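PDB 5VEO: ectonucleotide pyrophosphatase/phosphodiesterase family member 5 from Mus musculus, which probably hydrolyses phosphodiester or pyrophosphate bonds of nucleotides outside the cell with the help of bound zinc, its action on nucleotides being restricted. Local coordinates for residues Val53-Lys57 and Ala58-His62; Thr357-Tyr360 and Ser361-Cys364. The protein carries 1 engineered substitution. All coordinates share one frame; numbering follows the deposited sequence. Where two conformers were deposited one is given.

Overall arrangement
Both contacts are buried stretches at or near the start of a helix, yet they lie at different depths: the centre of contact 1 is about 4 Å from the centre of the chain and that of contact 2 about 15 Å, with about 16 Å between the two contact centres. Contact 1 joins the loop after strand 45-51 to helix 58-67 through a polar asparagine side chain, and its helix start faces AMP and zinc. Contact 2 lies on helix 359-366 and relies on successive-turn backbone bonds, leucine packing and a sulfur over a tyrosine ring, with a glycan beside Asp358. The two touch directly, Val53 CG1 lying 4.1 Å from Thr357 CG2, a plain packing contact.

Contact 1 of 2, residues Val53-Lys57 and Ala58-His62; sequences VFITK and AYPNH. Engineered in segment 58-62: Ala58 (natural residue Thr). With AMP (adenosine monophosphate), chain Q.
The carboxamide of Asn61 lies edge-on to the loop before it. OD1 takes Val53 N on a lone pair in the carbonyl plane at 2.9 Å (N-H...O 172°), while ND2 gives to Val53 O (2.9 Å) and Lys57 O (3.2 Å), both acceptors within 11° of the amide plane. Val53 has CG1 anti to the carbonyl carbon (chi1 -60°), which leaves CG2 between N and that carbon, 3.6 Å from Asn61 CG. Ile55 CG2 lies over one face of the Phe54 ring, offset toward the rim, and Trp291 stacks with that ring. At the Tyr59 ring the edge faces the adenine, OH standing 2.8 Å from AMP N7, and the His62 ring gives ND1 to Ala58 O. Lys57 O, at the N-cap, also accepts Asn61 N. Replacing Asn61 by an alanine removes the amide, and Val53 N, Val53 O and Lys57 O are likely to lose partners that hold the turn. This helix N-terminus forms part of the AMP pocket: Ala58, engineered in place of threonine, donates its N to AMP O1P (2.9 Å), and its side chain lies about 4 Å from a zinc ion. Ile55 CG1 packs 4.1 Å from Pro60 CG. Lys57 NZ bonds to His325 O and Thr56 OG1 to Tyr327 O, Phe54 and Ile55 rest on strand 255-260, and helix 58-67 follows the loop that leaves strand 45-51.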
ATOM      1  N   VAL A  53      -6.024   1.165  -4.375  1.00  7.64           N
ATOM      2  CA  VAL A  53      -6.018   2.415  -5.124  1.00  7.33           C
ATOM      3  C   VAL A  53      -4.873   2.459  -6.128  1.00  6.63           C
ATOM      4  O   VAL A  53      -3.793   1.867  -5.954  1.00  7.52           O
ATOM      5  CB  VAL A  53      -5.980   3.682  -4.235  1.00 10.49           C
ATOM      6  CG1 VAL A  53      -7.182   3.730  -3.316  1.00 13.08           C
ATOM      7  CG2 VAL A  53      -4.701   3.826  -3.481  1.00 12.63           C
ATOM      8  N   PHE A  54      -5.120   3.232  -7.180  1.00  8.46           N
ATOM      9  CA  PHE A  54      -4.133   3.521  -8.209  1.00  8.28           C
ATOM     10  C   PHE A  54      -3.252   4.678  -7.775  1.00  6.67           C
ATOM     11  O   PHE A  54      -3.777   5.665  -7.233  1.00  9.01           O
ATOM     12  CB  PHE A  54      -4.868   3.868  -9.498  1.00  8.06           C
ATOM     13  CG  PHE A  54      -4.005   3.972 -10.714  1.00  9.34           C
ATOM     14  CD1 PHE A  54      -3.587   2.837 -11.399  1.00  9.73           C
ATOM     15  CD2 PHE A  54      -3.660   5.212 -11.221  1.00 10.94           C
ATOM     16  CE1 PHE A  54      -2.823   2.946 -12.554  1.00 11.95           C
ATOM     17  CE2 PHE A  54      -2.907   5.318 -12.381  1.00 12.27           C
ATOM     18  CZ  PHE A  54      -2.483   4.189 -13.037  1.00 12.52           C
ATOM     19  N   ILE A  55      -1.937   4.627  -8.003  1.00  8.14           N
ATOM     20  CA  ILE A  55      -1.204   3.468  -8.505  1.00  6.10           C
ATOM     21  C   ILE A  55      -1.001   2.445  -7.396  1.00  6.48           C
ATOM     22  O   ILE A  55      -0.910   2.779  -6.221  1.00  7.30           O
ATOM     23  CB  ILE A  55       0.155   3.892  -9.121  1.00  8.21           C
ATOM     24  CG1 ILE A  55       1.127   4.416  -8.059  1.00  8.19           C
ATOM     25  CG2 ILE A  55      -0.062   4.919 -10.215  1.00  8.71           C
ATOM     26  CD1 ILE A  55       2.497   4.759  -8.607  1.00 11.93           C
ATOM     27  N   THR A  56      -0.892   1.175  -7.788  1.00  6.38           N
ATOM     28  CA  THR A  56      -0.933   0.078  -6.828  1.00  6.01           C
ATOM     29  C   THR A  56       0.474  -0.233  -6.303  1.00  5.98           C
ATOM     30  O   THR A  56       1.025  -1.340  -6.470  1.00  6.18           O
ATOM     31  CB  THR A  56      -1.618  -1.146  -7.449  1.00  7.09           C
ATOM     32  OG1 THR A  56      -0.996  -1.510  -8.693  1.00  7.11           O
ATOM     33  CG2 THR A  56      -3.106  -0.896  -7.680  1.00  7.67           C
ATOM     34  N   LYS A  57       1.042   0.786  -5.635  1.00  6.11           N
ATOM     35  CA  LYS A  57       2.344   0.744  -4.969  1.00  6.89           C
ATOM     36  C   LYS A  57       2.184   1.014  -3.473  1.00  4.95           C
ATOM     37  O   LYS A  57       1.119   1.422  -2.992  1.00  7.37           O
ATOM     38  CB  LYS A  57       3.319   1.760  -5.599  1.00  8.52           C
ATOM     39  CG  LYS A  57       3.549   1.584  -7.101  1.00 13.99           C
ATOM     40  CD  LYS A  57       4.775   0.855  -7.376  1.00 17.71           C
ATOM     41  CE  LYS A  57       5.236   0.832  -8.806  1.00 15.37           C
ATOM     42  NZ  LYS A  57       6.158  -0.367  -8.900  1.00 28.63           N
ATOM     43  N   ALA A  58       3.269   0.825  -2.718  1.00  5.22           N
ATOM     44  CA  ALA A  58       3.211   0.879  -1.255  1.00  6.98           C
ATOM     45  C   ALA A  58       2.771   2.235  -0.714  1.00  7.15           C
ATOM     46  O   ALA A  58       1.915   2.302   0.176  1.00  7.12           O
ATOM     47  CB  ALA A  58       4.571   0.510  -0.668  1.00  7.98           C
ATOM     48  N   TYR A  59       3.397   3.320  -1.152  1.00  6.75           N
ATOM     49  CA  TYR A  59       3.180   4.539  -0.386  1.00  7.87           C
ATOM     50  C   TYR A  59       1.776   5.090  -0.635  1.00  9.06           C
ATOM     51  O   TYR A  59       1.094   5.463   0.330  1.00  8.32           O
ATOM     52  CB  TYR A  59       4.320   5.551  -0.647  1.00  7.31           C
ATOM     53  CG  TYR A  59       5.355   5.315   0.427  1.00 10.00           C
ATOM     54  CD1 TYR A  59       5.976   4.082   0.556  1.00 14.10           C
ATOM     55  CD2 TYR A  59       5.601   6.268   1.398  1.00 11.30           C
ATOM     56  CE1 TYR A  59       6.852   3.822   1.608  1.00 14.09           C
ATOM     57  CE2 TYR A  59       6.480   6.027   2.431  1.00 12.99           C
ATOM     58  CZ  TYR A  59       7.108   4.804   2.531  1.00 14.75           C
ATOM     59  OH  TYR A  59       7.951   4.580   3.597  1.00 19.32           O
ATOM     60  N   PRO A  60       1.262   5.105  -1.870  1.00  7.67           N
ATOM     61  CA  PRO A  60      -0.142   5.522  -2.028  1.00  7.36           C
ATOM     62  C   PRO A  60      -1.107   4.625  -1.265  1.00  7.29           C
ATOM     63  O   PRO A  60      -2.062   5.115  -0.650  1.00  9.26           O
ATOM     64  CB  PRO A  60      -0.359   5.445  -3.545  1.00  8.68           C
ATOM     65  CG  PRO A  60       0.962   5.558  -4.131  1.00 11.91           C
ATOM     66  CD  PRO A  60       1.920   4.921  -3.174  1.00  9.92           C
ATOM     67  N   ASN A  61      -0.885   3.307  -1.280  1.00  7.18           N
ATOM     68  CA  ASN A  61      -1.893   2.421  -0.704  1.00  6.78           C
ATOM     69  C   ASN A  61      -1.860   2.376   0.813  1.00  4.83           C
ATOM     70  O   ASN A  61      -2.922   2.328   1.440  1.00  8.61           O
ATOM     71  CB  ASN A  61      -1.779   1.042  -1.332  1.00  5.50           C
ATOM     72  CG  ASN A  61      -2.582   1.002  -2.582  1.00  8.81           C
ATOM     73  OD1 ASN A  61      -3.791   0.780  -2.528  1.00  8.65           O
ATOM     74  ND2 ASN A  61      -1.959   1.351  -3.705  1.00  8.81           N
ATOM     75  N   HIS A  62      -0.680   2.455   1.430  1.00  6.99           N
ATOM     76  CA  HIS A  62      -0.659   2.500   2.885  1.00  6.45           C
ATOM     77  C   HIS A  62      -1.235   3.822   3.388  1.00  9.22           C
ATOM     78  O   HIS A  62      -1.942   3.844   4.401  1.00 10.37           O
ATOM     79  CB  HIS A  62       0.753   2.283   3.429  1.00  7.53           C
ATOM     80  CG  HIS A  62       1.253   0.865   3.341  1.00  8.45           C
ATOM     81  ND1 HIS A  62       1.972   0.402   2.267  1.00  8.19           N
ATOM     82  CD2 HIS A  62       1.158  -0.180   4.207  1.00  8.39           C
ATOM     83  CE1 HIS A  62       2.306  -0.864   2.469  1.00  5.93           C
ATOM     84  NE2 HIS A  62       1.823  -1.242   3.640  1.00  6.13           N
TER
HETATM   85  P   AMP Q 524       6.524  -1.292  -2.953  1.00  7.97           P
HETATM   86  O1P AMP Q 524       5.822  -0.170  -3.657  1.00  9.16           O
HETATM   87  O2P AMP Q 524       7.393  -2.110  -3.915  1.00  7.94           O
HETATM   88  O3P AMP Q 524       5.576  -2.200  -2.174  1.00  8.37           O
HETATM   89  O5' AMP Q 524       7.517  -0.666  -1.863  1.00 10.53           O
HETATM   90  C5' AMP Q 524       7.895  -1.461  -0.730  1.00 11.55           C
HETATM   91  C4' AMP Q 524       9.308  -1.228  -0.272  1.00 10.46           C
HETATM   92  O4' AMP Q 524       9.357   0.014   0.418  1.00 15.30           O
HETATM   93  C3' AMP Q 524       9.796  -2.270   0.736  1.00 12.73           C
HETATM   94  O3' AMP Q 524      10.733  -3.138   0.136  1.00 20.69           O
HETATM   95  C2' AMP Q 524      10.466  -1.459   1.850  1.00 14.89           C
HETATM   96  O2' AMP Q 524      11.768  -1.861   2.177  1.00 22.33           O
HETATM   97  C1' AMP Q 524      10.437  -0.042   1.315  1.00 16.30           C
HETATM   98  N9  AMP Q 524      10.228   0.951   2.346  1.00 15.95           N
HETATM   99  C8  AMP Q 524       9.145   1.112   3.125  1.00 16.93           C
HETATM  100  N7  AMP Q 524       9.330   2.172   3.951  1.00 15.49           N
HETATM  101  C5  AMP Q 524      10.559   2.674   3.660  1.00 15.19           C
HETATM  102  C6  AMP Q 524      11.396   3.794   4.136  1.00 16.24           C
HETATM  103  N6  AMP Q 524      10.943   4.601   5.112  1.00 17.62           N
HETATM  104  N1  AMP Q 524      12.604   3.980   3.575  1.00 17.15           N
HETATM  105  C2  AMP Q 524      13.082   3.192   2.595  1.00 21.77           C
HETATM  106  N3  AMP Q 524      12.385   2.158   2.097  1.00 19.39           N
HETATM  107  C4  AMP Q 524      11.146   1.866   2.609  1.00 15.36           C

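Contact 2 of 2, residues Thr357-Tyr360 and Ser361-Cys364; sequences TDLY and SLLC. With EDO (1,2-ethanediol), chain K.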
ATOM      1  N   THR A 357     -10.373   2.032   0.563  1.00  9.79           N
ATOM      2  CA  THR A 357     -10.753   3.319   1.134  1.00 12.32           C
ATOM      3  C   THR A 357     -11.748   3.181   2.277  1.00 14.65           C
ATOM      4  O   THR A 357     -11.936   4.148   3.026  1.00 19.32           O
ATOM      5  CB  THR A 357     -11.386   4.206   0.057  1.00 14.80           C
ATOM      6  OG1 THR A 357     -12.357   3.432  -0.649  1.00 17.78           O
ATOM      7  CG2 THR A 357     -10.351   4.748  -0.898  1.00 13.96           C
ATOM      8  N   ASP A 358     -12.410   2.032   2.412  1.00 13.81           N
ATOM      9  CA  ASP A 358     -13.361   1.821   3.496  1.00 14.99           C
ATOM     10  C   ASP A 358     -12.687   1.513   4.835  1.00 18.22           C
ATOM     11  O   ASP A 358     -13.336   1.641   5.886  1.00 18.22           O
ATOM     12  CB  ASP A 358     -14.316   0.672   3.159  1.00 17.42           C
ATOM     13  CG  ASP A 358     -15.137   0.917   1.911  1.00 23.65           C
ATOM     14  OD1 ASP A 358     -15.490   2.080   1.626  1.00 23.46           O
ATOM     15  OD2 ASP A 358     -15.450  -0.092   1.216  1.00 30.63           O
ATOM     16  N   LEU A 359     -11.418   1.092   4.836  1.00 14.54           N
ATOM     17  CA  LEU A 359     -10.813   0.647   6.086  1.00 14.84           C
ATOM     18  C   LEU A 359     -10.761   1.786   7.104  1.00 12.96           C
ATOM     19  O   LEU A 359     -11.030   1.582   8.294  1.00 15.38           O
ATOM     20  CB  LEU A 359      -9.414   0.084   5.847  1.00 15.16           C
ATOM     21  CG  LEU A 359      -8.723  -0.367   7.144  1.00 12.90           C
ATOM     22  CD1 LEU A 359      -9.542  -1.408   7.882  1.00 17.61           C
ATOM     23  CD2 LEU A 359      -7.310  -0.894   6.872  1.00 16.69           C
ATOM     24  N   TYR A 360     -10.423   2.986   6.649  1.00 12.91           N
ATOM     25  CA  TYR A 360     -10.358   4.142   7.539  1.00 14.13           C
ATOM     26  C   TYR A 360     -11.676   4.349   8.278  1.00 13.92           C
ATOM     27  O   TYR A 360     -11.683   4.584   9.495  1.00 14.80           O
ATOM     28  CB  TYR A 360      -9.994   5.369   6.716  1.00 13.62           C
ATOM     29  CG  TYR A 360      -9.968   6.692   7.464  1.00 13.32           C
ATOM     30  CD1 TYR A 360      -8.892   7.040   8.269  1.00 13.22           C
ATOM     31  CD2 TYR A 360     -10.992   7.614   7.308  1.00 16.36           C
ATOM     32  CE1 TYR A 360      -8.855   8.260   8.931  1.00 15.74           C
ATOM     33  CE2 TYR A 360     -10.958   8.836   7.950  1.00 16.72           C
ATOM     34  CZ  TYR A 360      -9.901   9.148   8.768  1.00 15.33           C
ATOM     35  OH  TYR A 360      -9.894  10.365   9.393  1.00 17.86           O
ATOM     36  N   SER A 361     -12.803   4.248   7.568  1.00 15.63           N
ATOM     37  CA  SER A 361     -14.105   4.438   8.207  0.61 17.15           C
ATOM     38  C   SER A 361     -14.353   3.362   9.249  1.00 19.23           C
ATOM     39  O   SER A 361     -14.916   3.632  10.320  1.00 20.38           O
ATOM     40  CB  SER A 361     -15.217   4.394   7.153  0.61 19.25           C
ATOM     41  OG  SER A 361     -15.063   5.398   6.169  0.61 22.62           O
ATOM     42  N   LEU A 362     -13.935   2.133   8.942  1.00 17.26           N
ATOM     43  CA  LEU A 362     -14.060   1.030   9.883  1.00 17.77           C
ATOM     44  C   LEU A 362     -13.208   1.277  11.122  1.00 16.60           C
ATOM     45  O   LEU A 362     -13.674   1.091  12.252  1.00 17.82           O
ATOM     46  CB  LEU A 362     -13.647  -0.275   9.201  1.00 17.84           C
ATOM     47  CG  LEU A 362     -13.650  -1.539  10.054  1.00 20.38           C
ATOM     48  CD1 LEU A 362     -15.029  -1.775  10.570  1.00 23.57           C
ATOM     49  CD2 LEU A 362     -13.173  -2.754   9.257  1.00 21.36           C
ATOM     50  N   LEU A 363     -11.947   1.692  10.923  1.00 16.05           N
ATOM     51  CA  LEU A 363     -11.059   1.990  12.048  1.00 14.16           C
ATOM     52  C   LEU A 363     -11.640   3.078  12.937  1.00 15.47           C
ATOM     53  O   LEU A 363     -11.638   2.961  14.172  1.00 17.73           O
ATOM     54  CB  LEU A 363      -9.684   2.431  11.546  1.00 13.74           C
ATOM     55  CG  LEU A 363      -8.857   1.385  10.782  1.00 15.29           C
ATOM     56  CD1 LEU A 363      -7.508   1.894  10.370  1.00 15.66           C
ATOM     57  CD2 LEU A 363      -8.671   0.131  11.599  1.00 20.37           C
ATOM     58  N   CYS A 364     -12.097   4.172  12.329  1.00 17.16           N
ATOM     59  CA  CYS A 364     -12.667   5.262  13.117  1.00 18.64           C
ATOM     60  C   CYS A 364     -13.888   4.794  13.894  1.00 20.04           C
ATOM     61  O   CYS A 364     -14.098   5.205  15.042  1.00 21.89           O
ATOM     62  CB  CYS A 364     -13.020   6.442  12.212  1.00 18.39           C
ATOM     63  SG  CYS A 364     -11.578   7.347  11.597  1.00 19.81           S
TER
HETATM   64  C1  EDO K 518     -10.670   1.977  -4.249  1.00 26.29           C
HETATM   65  O1  EDO K 518     -10.477   1.817  -2.818  1.00 28.09           O
HETATM   66  C2  EDO K 518     -12.099   2.383  -4.655  1.00 31.39           C
HETATM   67  O2  EDO K 518     -12.209   2.509  -6.103  1.00 30.05           O
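The first turns of helix 359-366 hold this contact, where a Cys sulfur-aromatic pair joins residues four apart. Cys364 SG sits over one face of the Tyr360 ring, 3.9 Å from its centroid and 16° off the ring normal. The sulfur is displaced toward the phenol end, with Tyr360 CZ its nearest ring atom at 3.7 Å. Tyr360 has CG anti to the backbone N (chi1 176°), with one face of the ring turned to the sulfur; Cys364 keeps SG anti to the carbonyl carbon, beside N (chi1 -72°), the setting in which the sulfur lies over the ring one turn earlier. The phenol oxygen bonds to Leu372 N, which is likely to limit how far the ring can shift.

Three i to i+4 backbone bonds, the signature of an alpha-helix, run beneath these side chains: Leu362 N to Asp358 O, Leu363 N to Leu359 O (2.8 Å) and Cys364 N to Tyr360 O (2.9 Å). On another side of the helix, Leu359 CD1 lies 4.1 Å from Leu362 CD2, and Leu359 CG lies 4.0 Å from Leu363 CG, so Leu359 meets a methyl of Leu362 and the branch carbon of Leu363.

Near the N-terminal end of the helix, the Asp358 carboxylate bonds through OD2 to Asn355 N and through OD1 to Ser377 N, tying this part of the chain to Asn355 just upstream and to Ser377, ahead of helix 378-381; a glycan sugar lies beside it. Thr357 N makes a weak bond of 3.4 Å to O1 of an ethanediol, probably from the crystallisation liquor. Leu363 packs against Val16 and Val18 of strand 16-21, while Tyr360, Leu363 and Cys364 all touch Ile109 of helix 109-115.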